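PDB 4YN8: response regulator ChrA from Corynebacterium diphtheriae, which serves as the response regulator of a haem-sensing two-component system and probably binds DNA to control transcription through its LuxR-type helix-turn-helix domain. Local coordinates for residues Ser5-Ile11 and Ile31-Ala37; Asp49-Ile55 and Pro75-Thr81; Glu149-Asn153 and Leu163-Leu167. The protein carries 1 engineered substitution. The contacts are given in a common frame with arbitrary orientation. Where two conformers were deposited one is given. Residue numbers count along the deposited sequence, not the author numbering.

Contact 1 (Ser5-Ile11 and Ile31-Ala37); sequences SIRVMLI and ITVVAEA. Engineered in segment 5-11: Ser-5 (natural residue Met). With MG (magnesium ion), chain I.
Strand 6-11 runs parallel to strand 31-37, the short axes 4.5 Å apart at closest and at 45°, with a register shift of one residue. Before the strand, Ser-5, an engineered residue, sets its OG 3.4 Å from Thr-32 OG1; one water bonds to both atoms (2.6 Å from Ser-5 OG, 3.0 Å from Thr-32 OG1) and also sits on a magnesium ion held by Ile-31 O at 2.3 Å. The main-chain O atoms of Asp-26 and Phe-28 bind the same ion. Ile-6 pairs with Ile-31, and its O accepts Thr-32 N at 3.0 Å. Arg-7, opposite Thr-32, lays CB 3.8 Å from Val-34 CG1 but leads its guanidinium away to a salt bridge with Asp-49. At Val-8, N donates to Thr-32 O (2.8 Å) while O receives Val-34 N (2.9 Å) and, weakly, Ala-35 N (3.5 Å). The register slips by one here, a beta bulge: Val-34, with psi near -10°, is the extra residue, so Val-8 pairs with Val-33 but Met-9 with Ala-35. Val-8 CG2 packs 3.9 Å from Ile-31 CG2. The extended all-t Met-9 reaches along the opposite face, CE 3.9 Å from Ala-37 CB. Leu-10 N then bonds to Ala-35 O (3.0 Å), its O takes Ala-37 N (3.1 Å), and its CB lies 4.1 Å from Val-33 CG1. Ile-11 finishes the pairing, CG1 4.2 Å from Ala-37 CB. Connected along the chain by helix 15-26, the strands form the first beta-alpha-beta unit of a CheY-like receiver domain, 31-37 being an outermost strand of its parallel sheet.

Contact 2 (Asp49-Ile55 and Pro75-Thr81); sequences DVVVTDI and PPVLILT. With MG (magnesium ion), chain F; SO4 (sulfate ion), chain B.
Val-52, chi1 t, presses CG1 to 3.4 Å from Leu-80 CD1 and sets CG2 4.3 Å from Leu-78 CD2. Strands 50-53 and 77-81 are parallel, their axes 4.7 Å apart at 15°, pairing Val-51 with Val-77, Val-52 with Leu-78 and Thr-53 with Ile-79. Four backbone bonds alternate regularly: Val-51 N to Pro-76 O (3.1 Å), Leu-78 N to Val-51 O (2.8 Å), Thr-53 N to Leu-78 O (2.9 Å) and Leu-80 N to Thr-53 O (2.8 Å). On the other face Thr-53 CG2 meets Val-77 CG1 at 3.7 Å. At the C-terminal edge, Asp-54 OD1 binds magnesium (2.3 Å) with Asp-12 and His-14 and is hydrogen-bonded to Lys-103, consistent with Asp-54 being the phosphoacceptor, as in related receiver domains. A sulfate, probably from the crystallisation liquor, accepts hydrogen bonds at O4 from Ile-55 N (3.1 Å) and Thr-81 OG1 (2.7 Å), perhaps marking where a phosphoryl group would sit. Strand 6-11 flanks 50-53, helix 62-72 packs on Val-77 and Ile-79, and helix 107-119 on Val-50 and Pro-76.

Contact 3 (Glu149-Asn153 and Leu163-Leu167); sequences EILQN and LAAKL
Two short helices meet through side chains alone, their segment axes 11.2 Å apart at closest and crossing at 123°. Both backbones are helical, with Asn-153 N bonded to Glu-149 O at 3.1 Å and Leu-167 N to Leu-163 O at 2.9 Å. The nearest CA pair is Asn-153 with Leu-163, 7.0 Å apart, so the backbones approach most closely where 149-153 ends and 163-167 begins. Leu-163, chi1 m and chi2 t, reaches between Ile-150 and Asn-153: its CD2 lies 3.3 Å from Asn-153 CB, and its CD1 4.4 Å from Ile-150 CG2. One turn on, Lys-166 is fully extended, all four chi angles t, and runs toward the end of the Asn-153 side chain at the margin of the contact. Leu-167, also chi1 m and chi2 t, points toward helix 149-153 and spreads its two methyls: CD1 is 3.8 Å from Ile-150 CG1, while CD2 sits 3.4 Å from Glu-149 OE2, the carboxylate that is salt-bridged to Arg-146. Leu-163 and Leu-167 thus present one apolar ridge to Ile-150. The arrangement belongs to a LuxR-type helix-turn-helix domain, in which helix 171-185 would be the recognition helix; that helix touches Ile-150 through His-177 and Leu-178, and Leu-163 through Val-174, closing the three-helix packing.

Overall arrangement
Following the chain from the N terminus, contact 1 closes first, after helix 15-26 carries the chain from strand 6-11 to strand 31-37. Contact 2 then closes around helix 62-72. The two are in series, neither nested nor crossed, yet become continuous in one parallel sheet because strands 6-11 and 50-53 are neighbours: Met-9 O to Val-52 N and Ile-11 N to Val-52 O, each 2.8 Å, are probable hydrogen bonds. The centres of contacts 1 and 2 lie about 10 Å apart. Contact 3 closes much later, joining helices 145-155 and 160-167 across their short link. It lies on the opposite side of the chain's centre, in the probable DNA-binding part, its nearest atoms about 37 Å from those of contact 2.

Contact 1 (Ser5-Ile11 and Ile31-Ala37)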
loop_
_atom_site.group_PDB
_atom_site.type_symbol
_atom_site.label_atom_id
_atom_site.label_comp_id
_atom_site.label_asym_id
_atom_site.label_seq_id
_atom_site.Cartn_x
_atom_site.Cartn_y
_atom_site.Cartn_z
ATOM N N SER A 5 -23.224 23.754 3.488
ATOM C CA SER A 5 -22.696 22.417 3.178
ATOM C C SER A 5 -21.256 22.384 2.713
ATOM O O SER A 5 -20.816 23.250 1.993
ATOM C CB SER A 5 -23.524 21.756 2.084
ATOM O OG SER A 5 -24.649 21.166 2.675
ATOM N N ILE A 6 -20.532 21.333 3.100
ATOM C CA ILE A 6 -19.176 21.089 2.628
ATOM C C ILE A 6 -19.323 20.460 1.245
ATOM O O ILE A 6 -20.065 19.480 1.092
ATOM C CB ILE A 6 -18.472 20.095 3.581
ATOM C CG1 ILE A 6 -18.363 20.728 4.968
ATOM C CG2 ILE A 6 -17.142 19.652 3.015
ATOM C CD1 ILE A 6 -17.725 19.784 5.971
ATOM N N ARG A 7 -18.629 21.006 0.249
ATOM C CA ARG A 7 -18.819 20.614 -1.154
ATOM C C ARG A 7 -17.757 19.570 -1.481
ATOM O O ARG A 7 -16.559 19.857 -1.467
ATOM C CB ARG A 7 -18.634 21.825 -2.077
ATOM C CG ARG A 7 -19.667 22.906 -1.798
ATOM C CD ARG A 7 -19.309 24.274 -2.393
ATOM N NE ARG A 7 -18.174 24.807 -1.722
ATOM C CZ ARG A 7 -17.510 25.880 -2.149
ATOM N NH1 ARG A 7 -17.945 26.564 -3.224
ATOM N NH2 ARG A 7 -16.465 26.282 -1.496
ATOM N N VAL A 8 -18.220 18.367 -1.758
ATOM C CA VAL A 8 -17.341 17.232 -1.962
ATOM C C VAL A 8 -17.216 16.829 -3.409
ATOM O O VAL A 8 -18.233 16.778 -4.113
ATOM C CB VAL A 8 -17.835 16.058 -1.136
ATOM C CG1 VAL A 8 -17.165 14.731 -1.566
ATOM C CG2 VAL A 8 -17.577 16.367 0.330
ATOM N N MET A 9 -16.003 16.521 -3.819
ATOM C CA MET A 9 -15.770 15.762 -5.043
ATOM C C MET A 9 -15.422 14.335 -4.680
ATOM O O MET A 9 -14.519 14.110 -3.906
ATOM C CB MET A 9 -14.657 16.322 -5.901
ATOM C CG MET A 9 -14.410 15.493 -7.177
ATOM S SD MET A 9 -13.428 16.486 -8.339
ATOM C CE MET A 9 -14.008 15.846 -9.893
ATOM N N LEU A 10 -16.173 13.405 -5.238
ATOM C CA LEU A 10 -16.067 11.986 -4.892
ATOM C C LEU A 10 -15.523 11.253 -6.086
ATOM O O LEU A 10 -16.113 11.318 -7.165
ATOM C CB LEU A 10 -17.458 11.452 -4.574
ATOM C CG LEU A 10 -17.568 9.943 -4.344
ATOM C CD1 LEU A 10 -16.758 9.597 -3.118
ATOM C CD2 LEU A 10 -19.025 9.613 -4.143
ATOM N N ILE A 11 -14.440 10.518 -5.889
ATOM C CA ILE A 11 -13.678 9.899 -6.978
ATOM C C ILE A 11 -13.536 8.410 -6.689
ATOM O O ILE A 11 -13.088 8.026 -5.594
ATOM C CB ILE A 11 -12.310 10.541 -7.080
ATOM C CG1 ILE A 11 -12.480 12.056 -7.216
ATOM C CG2 ILE A 11 -11.536 9.986 -8.285
ATOM C CD1 ILE A 11 -11.201 12.797 -7.535
ATOM N N ILE A 31 -23.259 18.072 4.113
ATOM C CA ILE A 31 -22.424 17.586 3.040
ATOM C C ILE A 31 -23.191 17.476 1.748
ATOM O O ILE A 31 -24.277 16.858 1.676
ATOM C CB ILE A 31 -21.787 16.217 3.405
ATOM C CG1 ILE A 31 -20.958 16.334 4.684
ATOM C CG2 ILE A 31 -20.947 15.692 2.202
ATOM C CD1 ILE A 31 -20.447 15.014 5.239
ATOM N N THR A 32 -22.572 17.940 0.682
ATOM C CA THR A 32 -23.134 17.836 -0.643
ATOM C C THR A 32 -22.065 17.350 -1.628
ATOM O O THR A 32 -21.011 17.973 -1.732
ATOM C CB THR A 32 -23.657 19.187 -1.174
ATOM O OG1 THR A 32 -24.738 19.647 -0.367
ATOM C CG2 THR A 32 -24.220 19.006 -2.554
ATOM N N VAL A 33 -22.358 16.300 -2.373
ATOM C CA VAL A 33 -21.450 15.855 -3.433
ATOM C C VAL A 33 -21.737 16.694 -4.664
ATOM O O VAL A 33 -22.819 16.553 -5.281
ATOM C CB VAL A 33 -21.618 14.377 -3.708
ATOM C CG1 VAL A 33 -20.728 13.896 -4.867
ATOM C CG2 VAL A 33 -21.283 13.641 -2.411
ATOM N N VAL A 34 -20.852 17.613 -4.953
ATOM C CA VAL A 34 -21.012 18.526 -6.108
ATOM C C VAL A 34 -20.350 18.047 -7.397
ATOM O O VAL A 34 -20.574 18.633 -8.445
ATOM C CB VAL A 34 -20.509 19.929 -5.775
ATOM C CG1 VAL A 34 -21.235 20.476 -4.553
ATOM C CG2 VAL A 34 -19.021 19.928 -5.581
ATOM N N ALA A 35 -19.536 16.998 -7.332
ATOM C CA ALA A 35 -18.757 16.514 -8.494
ATOM C C ALA A 35 -18.375 15.061 -8.249
ATOM O O ALA A 35 -18.155 14.670 -7.094
ATOM C CB ALA A 35 -17.506 17.346 -8.699
ATOM N N GLU A 36 -18.302 14.286 -9.326
ATOM C CA GLU A 36 -17.795 12.907 -9.259
ATOM C C GLU A 36 -16.827 12.660 -10.381
ATOM O O GLU A 36 -16.974 13.237 -11.485
ATOM C CB GLU A 36 -18.964 11.952 -9.411
ATOM C CG GLU A 36 -19.864 11.899 -8.199
ATOM C CD GLU A 36 -21.045 10.961 -8.426
ATOM O OE1 GLU A 36 -20.859 9.703 -8.470
ATOM O OE2 GLU A 36 -22.167 11.484 -8.543
ATOM N N ALA A 37 -15.867 11.775 -10.184
ATOM C CA ALA A 37 -14.990 11.394 -11.250
ATOM C C ALA A 37 -14.643 9.928 -11.105
ATOM O O ALA A 37 -14.834 9.376 -10.014
ATOM C CB ALA A 37 -13.717 12.227 -11.245
HETATM MG MG MG I . -26.577 16.739 1.940
HETATM O O HOH W 1 -26.251 19.178 2.145
HETATM O O HOH W 2 -28.771 17.098 2.356
#

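Contact 2 (Asp49-Ile55 and Pro75-Thr81)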
loop_
_atom_site.group_PDB
_atom_site.type_symbol
_atom_site.label_atom_id
_atom_site.label_comp_id
_atom_site.label_asym_id
_atom_site.label_seq_id
_atom_site.Cartn_x
_atom_site.Cartn_y
_atom_site.Cartn_z
ATOM N N ASP A 49 -14.490 21.709 -1.691
ATOM C CA ASP A 49 -13.954 21.878 -0.319
ATOM C C ASP A 49 -13.111 20.666 0.143
ATOM O O ASP A 49 -12.102 20.837 0.820
ATOM C CB ASP A 49 -15.105 22.052 0.638
ATOM C CG ASP A 49 -15.837 23.383 0.483
ATOM O OD1 ASP A 49 -15.145 24.399 0.241
ATOM O OD2 ASP A 49 -17.085 23.398 0.602
ATOM N N VAL A 50 -13.541 19.471 -0.258
ATOM C CA VAL A 50 -12.892 18.216 0.140
ATOM C C VAL A 50 -12.942 17.263 -1.061
ATOM O O VAL A 50 -13.994 17.130 -1.680
ATOM C CB VAL A 50 -13.647 17.583 1.336
ATOM C CG1 VAL A 50 -13.044 16.245 1.646
ATOM C CG2 VAL A 50 -13.581 18.484 2.613
ATOM N N VAL A 51 -11.836 16.614 -1.347
ATOM C CA VAL A 51 -11.820 15.518 -2.274
ATOM C C VAL A 51 -11.837 14.198 -1.512
ATOM O O VAL A 51 -10.971 13.982 -0.618
ATOM C CB VAL A 51 -10.581 15.562 -3.199
ATOM C CG1 VAL A 51 -10.475 14.310 -4.033
ATOM C CG2 VAL A 51 -10.592 16.788 -4.092
ATOM N N VAL A 52 -12.799 13.359 -1.843
ATOM C CA VAL A 52 -12.913 12.037 -1.233
ATOM C C VAL A 52 -12.581 11.040 -2.330
ATOM O O VAL A 52 -13.282 10.960 -3.338
ATOM C CB VAL A 52 -14.316 11.805 -0.656
ATOM C CG1 VAL A 52 -14.469 10.391 -0.107
ATOM C CG2 VAL A 52 -14.632 12.851 0.413
ATOM N N THR A 53 -11.508 10.261 -2.142
ATOM C CA THR A 53 -11.014 9.406 -3.227
ATOM C C THR A 53 -10.632 8.005 -2.746
ATOM O O THR A 53 -10.269 7.860 -1.624
ATOM C CB THR A 53 -9.779 10.029 -3.941
ATOM O OG1 THR A 53 -9.441 9.242 -5.130
ATOM C CG2 THR A 53 -8.572 10.107 -3.091
ATOM N N ASP A 54 -10.900 7.056 -3.653
ATOM C CA ASP A 54 -10.375 5.692 -3.785
ATOM C C ASP A 54 -8.866 5.659 -4.005
ATOM O O ASP A 54 -8.285 6.660 -4.443
ATOM C CB ASP A 54 -11.027 5.251 -5.184
ATOM C CG ASP A 54 -11.176 3.843 -5.358
ATOM O OD1 ASP A 54 -12.019 3.183 -4.654
ATOM O OD2 ASP A 54 -10.530 3.352 -6.296
ATOM N N ILE A 55 -8.214 4.493 -3.815
ATOM C CA ILE A 55 -6.832 4.335 -4.215
ATOM C C ILE A 55 -6.704 3.779 -5.651
ATOM O O ILE A 55 -6.107 4.425 -6.523
ATOM C CB ILE A 55 -6.046 3.407 -3.250
ATOM C CG1 ILE A 55 -6.183 3.866 -1.815
ATOM C CG2 ILE A 55 -4.626 3.239 -3.735
ATOM C CD1 ILE A 55 -5.583 2.886 -0.821
ATOM N N PRO A 75 -7.430 21.265 -2.620
ATOM C CA PRO A 75 -8.198 20.979 -1.410
ATOM C C PRO A 75 -7.659 19.762 -0.689
ATOM O O PRO A 75 -6.918 19.004 -1.276
ATOM C CB PRO A 75 -9.611 20.711 -1.909
ATOM C CG PRO A 75 -9.482 20.447 -3.355
ATOM C CD PRO A 75 -8.192 21.053 -3.867
ATOM N N PRO A 76 -7.980 19.634 0.591
ATOM C CA PRO A 76 -7.548 18.476 1.359
ATOM C C PRO A 76 -8.286 17.238 0.892
ATOM O O PRO A 76 -9.386 17.321 0.348
ATOM C CB PRO A 76 -7.953 18.845 2.784
ATOM C CG PRO A 76 -9.121 19.711 2.657
ATOM C CD PRO A 76 -8.813 20.535 1.407
ATOM N N VAL A 77 -7.645 16.087 1.096
ATOM C CA VAL A 77 -8.077 14.793 0.562
ATOM C C VAL A 77 -8.358 13.804 1.697
ATOM O O VAL A 77 -7.575 13.721 2.662
ATOM C CB VAL A 77 -6.999 14.193 -0.316
ATOM C CG1 VAL A 77 -7.341 12.782 -0.813
ATOM C CG2 VAL A 77 -6.698 15.164 -1.452
ATOM N N LEU A 78 -9.500 13.132 1.600
ATOM C CA LEU A 78 -9.813 11.991 2.431
ATOM C C LEU A 78 -9.710 10.757 1.548
ATOM O O LEU A 78 -10.457 10.630 0.561
ATOM C CB LEU A 78 -11.229 12.132 3.042
ATOM C CG LEU A 78 -11.834 10.892 3.683
ATOM C CD1 LEU A 78 -10.930 10.549 4.884
ATOM C CD2 LEU A 78 -13.256 11.231 4.105
ATOM N N ILE A 79 -8.791 9.826 1.882
ATOM C CA ILE A 79 -8.647 8.578 1.153
ATOM C C ILE A 79 -9.476 7.505 1.829
ATOM O O ILE A 79 -9.397 7.322 3.061
ATOM C CB ILE A 79 -7.172 8.117 1.108
ATOM C CG1 ILE A 79 -6.389 9.047 0.216
ATOM C CG2 ILE A 79 -7.047 6.676 0.647
ATOM C CD1 ILE A 79 -4.874 8.764 0.213
ATOM N N LEU A 80 -10.268 6.836 1.002
ATOM C CA LEU A 80 -11.099 5.687 1.419
ATOM C C LEU A 80 -10.555 4.411 0.855
ATOM O O LEU A 80 -10.169 4.320 -0.318
ATOM C CB LEU A 80 -12.523 5.848 1.002
ATOM C CG LEU A 80 -13.270 7.103 1.457
ATOM C CD1 LEU A 80 -14.718 7.133 0.971
ATOM C CD2 LEU A 80 -13.222 7.334 2.938
ATOM N N THR A 81 -10.522 3.384 1.689
ATOM C CA THR A 81 -10.093 2.095 1.182
ATOM C C THR A 81 -10.830 0.988 1.907
ATOM O O THR A 81 -11.799 1.249 2.603
ATOM C CB THR A 81 -8.572 1.999 1.234
ATOM O OG1 THR A 81 -8.086 0.925 0.404
ATOM C CG2 THR A 81 -8.046 1.899 2.653
HETATM MG MG MG F . -12.925 1.911 -6.324
HETATM S S SO4 B . -9.369 0.840 -2.820
HETATM O O1 SO4 B . -10.582 0.313 -2.171
HETATM O O2 SO4 B . -8.370 -0.227 -2.901
HETATM O O3 SO4 B . -9.514 1.373 -4.198
HETATM O O4 SO4 B . -8.790 1.991 -1.991
HETATM O O HOH W 3 -11.575 0.603 -5.652
HETATM O O HOH W 4 -11.604 3.188 -7.523
HETATM O O HOH W 5 -14.618 1.385 -5.279
#

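Contact 3 (Glu149-Asn153 and Leu163-Leu167)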
loop_
_atom_site.group_PDB
_atom_site.type_symbol
_atom_site.label_atom_id
_atom_site.label_comp_id
_atom_site.label_asym_id
_atom_site.label_seq_id
_atom_site.Cartn_x
_atom_site.Cartn_y
_atom_site.Cartn_z
ATOM N N GLU A 149 21.725 -26.422 3.300
ATOM C CA GLU A 149 22.674 -27.297 2.637
ATOM C C GLU A 149 23.439 -26.579 1.602
ATOM O O GLU A 149 24.671 -26.730 1.498
ATOM C CB GLU A 149 21.915 -28.455 1.953
ATOM C CG GLU A 149 22.794 -29.519 1.354
ATOM C CD GLU A 149 21.959 -30.643 0.707
ATOM O OE1 GLU A 149 20.840 -30.361 0.186
ATOM O OE2 GLU A 149 22.435 -31.788 0.688
ATOM N N ILE A 150 22.771 -25.748 0.803
ATOM C CA ILE A 150 23.501 -24.977 -0.175
ATOM C C ILE A 150 24.501 -24.034 0.486
ATOM O O ILE A 150 25.640 -23.904 -0.001
ATOM C CB ILE A 150 22.520 -24.205 -1.092
ATOM C CG1 ILE A 150 21.881 -25.202 -2.089
ATOM C CG2 ILE A 150 23.194 -23.113 -1.863
ATOM C CD1 ILE A 150 20.724 -24.612 -2.833
ATOM N N LEU A 151 24.056 -23.325 1.517
ATOM C CA LEU A 151 25.010 -22.403 2.231
ATOM C C LEU A 151 26.227 -23.135 2.792
ATOM O O LEU A 151 27.381 -22.635 2.663
ATOM C CB LEU A 151 24.282 -21.636 3.313
ATOM C CG LEU A 151 23.386 -20.536 2.789
ATOM C CD1 LEU A 151 22.380 -20.205 3.894
ATOM C CD2 LEU A 151 24.184 -19.304 2.378
ATOM N N GLN A 152 26.006 -24.296 3.386
ATOM C CA GLN A 152 27.109 -25.099 3.984
ATOM C C GLN A 152 28.100 -25.487 2.895
ATOM O O GLN A 152 29.330 -25.502 3.110
ATOM C CB GLN A 152 26.564 -26.315 4.679
ATOM C CG GLN A 152 25.846 -25.940 5.958
ATOM C CD GLN A 152 25.132 -27.051 6.615
ATOM O OE1 GLN A 152 24.633 -27.988 5.962
ATOM N NE2 GLN A 152 25.155 -27.044 7.921
ATOM N N ASN A 153 27.591 -25.806 1.705
ATOM C CA ASN A 153 28.514 -26.084 0.589
ATOM C C ASN A 153 29.144 -24.858 -0.050
ATOM O O ASN A 153 30.323 -24.916 -0.486
ATOM C CB ASN A 153 27.812 -26.993 -0.452
ATOM C CG ASN A 153 27.606 -28.400 0.061
ATOM O OD1 ASN A 153 26.570 -28.764 0.636
ATOM N ND2 ASN A 153 28.609 -29.183 -0.078
ATOM N N LEU A 163 28.155 -27.383 -6.957
ATOM C CA LEU A 163 26.983 -27.534 -6.117
ATOM C C LEU A 163 25.991 -28.415 -6.817
ATOM O O LEU A 163 25.440 -29.287 -6.211
ATOM C CB LEU A 163 26.308 -26.184 -5.824
ATOM C CG LEU A 163 27.009 -25.253 -4.834
ATOM C CD1 LEU A 163 26.383 -23.874 -4.758
ATOM C CD2 LEU A 163 27.002 -25.910 -3.480
ATOM N N ALA A 164 25.771 -28.162 -8.102
ATOM C CA ALA A 164 24.829 -28.960 -8.887
ATOM C C ALA A 164 25.235 -30.409 -8.890
ATOM O O ALA A 164 24.403 -31.304 -8.686
ATOM C CB ALA A 164 24.750 -28.405 -10.301
ATOM N N ALA A 165 26.519 -30.658 -9.101
ATOM C CA ALA A 165 27.013 -32.021 -9.204
ATOM C C ALA A 165 26.889 -32.751 -7.860
ATOM O O ALA A 165 26.450 -33.912 -7.783
ATOM C CB ALA A 165 28.451 -31.987 -9.687
ATOM N N LYS A 166 27.214 -32.052 -6.776
ATOM C CA LYS A 166 27.193 -32.658 -5.465
ATOM C C LYS A 166 25.791 -32.922 -4.940
ATOM O O LYS A 166 25.531 -33.958 -4.292
ATOM C CB LYS A 166 27.987 -31.764 -4.515
ATOM C CG LYS A 166 28.162 -32.405 -3.157
ATOM C CD LYS A 166 29.056 -31.592 -2.246
ATOM C CE LYS A 166 29.017 -32.189 -0.840
ATOM N NZ LYS A 166 30.107 -31.526 -0.080
ATOM N N LEU A 167 24.876 -32.000 -5.213
ATOM C CA LEU A 167 23.519 -32.079 -4.673
ATOM C C LEU A 167 22.530 -32.771 -5.643
ATOM O O LEU A 167 21.357 -32.991 -5.302
ATOM C CB LEU A 167 22.994 -30.663 -4.352
ATOM C CG LEU A 167 23.891 -29.970 -3.304
ATOM C CD1 LEU A 167 23.331 -28.613 -2.916
ATOM C CD2 LEU A 167 24.103 -30.805 -2.072
#